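Local coordinates for N-acetyltransferase domain-containing protein (Deinococcus radiodurans, PDB 3S6F), which probably transfers acetyl groups from acetyl-coenzyme A to an amine, as a member of the GNAT family of N-acetyltransferases that binds coenzyme A, at the interface of chains A and B. Sequence-based numbering; all coordinates share one arbitrary frame. Chains: chain A/B, Hypothetical acetyltransferase.

The interface of chains A and B. Residues chain A 99, 108-109, 124-126; chain B 131-133, 135.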
ATOM      1  N   LEU A  99       2.142 -10.047  -8.756  1.00  9.63           N
ATOM      2  CA  LEU A  99       1.679 -10.891  -7.663  1.00 10.47           C
ATOM      3  C   LEU A  99       2.698 -12.005  -7.394  1.00 10.91           C
ATOM      4  O   LEU A  99       2.979 -12.314  -6.235  1.00 11.98           O
ATOM      5  CB  LEU A  99       0.265 -11.428  -7.937  1.00 11.01           C
ATOM      6  CG  LEU A  99      -0.834 -10.374  -7.945  1.00 11.24           C
ATOM      7  CD1 LEU A  99      -2.133 -10.959  -8.510  1.00 14.05           C
ATOM      8  CD2 LEU A  99      -1.044  -9.772  -6.575  1.00 11.58           C
ATOM      9  N   VAL A 108      -3.156  -8.205  -0.295  1.00  8.86           N
ATOM     10  CA  VAL A 108      -2.759  -7.380  -1.437  1.00  8.92           C
ATOM     11  C   VAL A 108      -3.963  -6.530  -1.771  1.00  9.50           C
ATOM     12  O   VAL A 108      -5.071  -7.073  -1.965  1.00 11.67           O
ATOM     13  CB  VAL A 108      -2.347  -8.182  -2.664  1.00 10.46           C
ATOM     14  CG1 VAL A 108      -1.868  -7.234  -3.767  1.00 11.92           C
ATOM     15  CG2 VAL A 108      -1.208  -9.195  -2.299  1.00 11.41           C
ATOM     16  N   ASP A 109      -3.770  -5.222  -1.859  1.00  8.92           N
ATOM     17  CA  ASP A 109      -4.867  -4.302  -2.042  1.00  9.50           C
ATOM     18  C   ASP A 109      -4.517  -3.207  -3.040  1.00  9.83           C
ATOM     19  O   ASP A 109      -3.352  -2.811  -3.195  1.00  9.70           O
ATOM     20  CB  ASP A 109      -5.244  -3.621  -0.699  1.00 11.27           C
ATOM     21  CG  ASP A 109      -5.752  -4.586   0.362  1.00 10.84           C
ATOM     22  OD1 ASP A 109      -4.962  -5.445   0.841  1.00 13.77           O
ATOM     23  OD2 ASP A 109      -6.922  -4.485   0.746  1.00 12.94           O
ATOM     24  N   GLY A 124      -9.384 -12.315 -10.176  1.00 16.36           N
ATOM     25  CA  GLY A 124      -9.698 -12.952  -8.892  1.00 16.51           C
ATOM     26  C   GLY A 124      -9.795 -12.025  -7.700  1.00 15.82           C
ATOM     27  O   GLY A 124      -9.994 -12.494  -6.589  1.00 17.27           O
ATOM     28  N   LEU A 125      -9.660 -10.726  -7.912  1.00 14.90           N
ATOM     29  CA  LEU A 125      -9.732  -9.789  -6.792  1.00 14.33           C
ATOM     30  C   LEU A 125     -11.187  -9.561  -6.405  1.00 14.13           C
ATOM     31  O   LEU A 125     -12.083  -9.628  -7.254  1.00 15.42           O
ATOM     32  CB  LEU A 125      -9.030  -8.459  -7.091  1.00 13.38           C
ATOM     33  CG  LEU A 125      -7.491  -8.521  -7.124  1.00 12.98           C
ATOM     34  CD1 LEU A 125      -6.926  -9.225  -8.342  1.00 16.48           C
ATOM     35  CD2 LEU A 125      -6.905  -7.102  -7.014  1.00 13.11           C
ATOM     36  N   LYS A 126     -11.407  -9.317  -5.126  1.00 14.27           N
ATOM     37  CA  LYS A 126     -12.712  -9.010  -4.586  1.00 15.62           C
ATOM     38  C   LYS A 126     -12.818  -7.545  -4.260  1.00 14.39           C
ATOM     39  O   LYS A 126     -11.822  -6.838  -4.294  1.00 13.87           O
ATOM     40  CB  LYS A 126     -12.990  -9.929  -3.390  1.00 19.07           C
ATOM     41  CG  LYS A 126     -13.013 -11.437  -3.771  1.00 25.54           C
ATOM     42  CD  LYS A 126     -13.967 -11.786  -4.941  1.00 34.06           C
ATOM     43  CE  LYS A 126     -14.022 -13.318  -5.197  1.00 38.15           C
ATOM     44  NZ  LYS A 126     -14.121 -13.715  -6.657  1.00 40.40           N
TER
HETATM   45  N   MSE B 131      -9.914  -3.167  -4.501  1.00 11.46           N
HETATM   46  CA  MSE B 131      -9.844  -4.519  -5.037  1.00 11.62           C
HETATM   47  C   MSE B 131      -8.748  -5.229  -4.255  1.00 10.85           C
HETATM   48  O   MSE B 131      -7.672  -4.669  -4.017  1.00 11.36           O
HETATM   49  CB  MSE B 131      -9.494  -4.505  -6.512  1.00 11.82           C
HETATM   50  CG  MSE B 131     -10.400  -3.613  -7.354  1.00 13.02           C
HETATM   51 SE   MSE B 131     -12.308  -4.013  -7.202  0.75 12.69          SE
HETATM   52  CE  MSE B 131     -12.268  -5.929  -7.639  1.00 14.12           C
ATOM     53  N   PHE B 132      -9.024  -6.429  -3.805  1.00 11.29           N
ATOM     54  CA  PHE B 132      -8.135  -7.106  -2.881  1.00 11.42           C
ATOM     55  C   PHE B 132      -8.096  -8.604  -3.013  1.00 11.23           C
ATOM     56  O   PHE B 132      -9.002  -9.244  -3.536  1.00 12.60           O
ATOM     57  CB  PHE B 132      -8.459  -6.689  -1.430  1.00 13.00           C
ATOM     58  CG  PHE B 132      -9.733  -7.301  -0.909  1.00 13.32           C
ATOM     59  CD1 PHE B 132     -10.955  -6.690  -1.146  1.00 15.70           C
ATOM     60  CD2 PHE B 132      -9.729  -8.506  -0.226  1.00 14.83           C
ATOM     61  CE1 PHE B 132     -12.152  -7.275  -0.714  1.00 16.79           C
ATOM     62  CE2 PHE B 132     -10.903  -9.088   0.228  1.00 16.72           C
ATOM     63  CZ  PHE B 132     -12.112  -8.473  -0.035  1.00 16.97           C
ATOM     64  N   LEU B 133      -7.001  -9.149  -2.493  1.00 11.25           N
ATOM     65  CA  LEU B 133      -6.768 -10.578  -2.306  1.00 11.10           C
ATOM     66  C   LEU B 133      -6.496 -10.827  -0.822  1.00 11.15           C
ATOM     67  O   LEU B 133      -5.785 -10.038  -0.178  1.00 11.07           O
ATOM     68  CB  LEU B 133      -5.548 -11.091  -3.102  1.00 12.35           C
ATOM     69  CG  LEU B 133      -5.689 -10.953  -4.587  1.00 13.07           C
ATOM     70  CD1 LEU B 133      -4.322 -11.212  -5.232  1.00 16.12           C
ATOM     71  CD2 LEU B 133      -6.760 -11.876  -5.142  1.00 15.49           C
ATOM     72  N   ARG B 135      -4.945 -14.104   1.316  1.00 12.14           N
ATOM     73  CA  ARG B 135      -4.353 -15.411   1.330  1.00 13.35           C
ATOM     74  C   ARG B 135      -4.381 -15.929   2.748  1.00 12.43           C
ATOM     75  O   ARG B 135      -3.438 -15.750   3.539  1.00 13.19           O
ATOM     76  CB  ARG B 135      -2.917 -15.371   0.840  1.00 14.08           C
ATOM     77  CG  ARG B 135      -2.738 -15.146  -0.682  1.00 15.16           C
ATOM     78  CD  ARG B 135      -3.221 -13.801  -1.196  1.00 15.77           C
ATOM     79  NE  ARG B 135      -2.768 -13.621  -2.571  1.00 16.28           N
ATOM     80  CZ  ARG B 135      -1.576 -13.195  -2.943  1.00 15.52           C
ATOM     81  NH1 ARG B 135      -0.686 -12.790  -2.054  1.00 16.32           N
ATOM     82  NH2 ARG B 135      -1.246 -13.208  -4.224  1.00 17.82           N
TER
HETATM   83  O   HOH W   1       1.063 -11.797  -4.327  1.00 21.19           O
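Strand 126-134 of chain B slots between two strands of chain A, 107-112 and 126-134, running antiparallel to both, so the GNAT sheet continues across the two-fold interface. Against strand 107-112, B:Leu133 N gives a hydrogen bond of 2.9 Å to A:Val108 O, and A:Val108 N returns one to B:Leu133 O. On the other side, A:Lys126 and B:Phe132 exchange a matching pair, with A:Lys126 N 2.9 Å from B:Phe132 O. The inserted strand is thus held along both edges.

Side chains then fill the two faces of the sheet. B:Leu133 points toward helix 90-102 of chain A and meets A:Leu99 tip to tip, CD1 of B:Leu133 lying 3.8 Å from CD2 of A:Leu99. Its other methyl, CD2, leans toward A:Gly124 O, while its CG packs 3.9 Å from A:Leu125 CG. A:Leu125 also sends CD2 across the B:Met131 side chain, a selenomethionine, at about a right angle.

On the opposite face, B:Phe132 holds CG between its backbone N and carbonyl carbon (chi1 74°), which lays the ring face over the CB and, nearer the rim, the carbonyl of the poorly ordered A:Lys126, with CZ 3.8 Å from CB. The A:Asp109 carboxylate runs alongside, nearly parallel to the ring (17° between planes), its OD2 3.5 Å from B:Phe132 CB. An alanine at B:Phe132 would probably leave A:Lys126 CB and carbonyl without the ring that covers them, opening a gap over that stretch of backbone.

Beyond the strand, the B:Arg135 guanidinium passes A:Val108 CG2, with NH1 3.6 Å away, and takes a water in plane at its edge. NH2 lies 2.7 Å from that water, which also reaches A:Leu99 O near the end of the helix. Repeated by the two-fold, this mutual strand insertion joins the sheets of both subunits and is consistent with a dimer, although the structure alone does not prove one in solution.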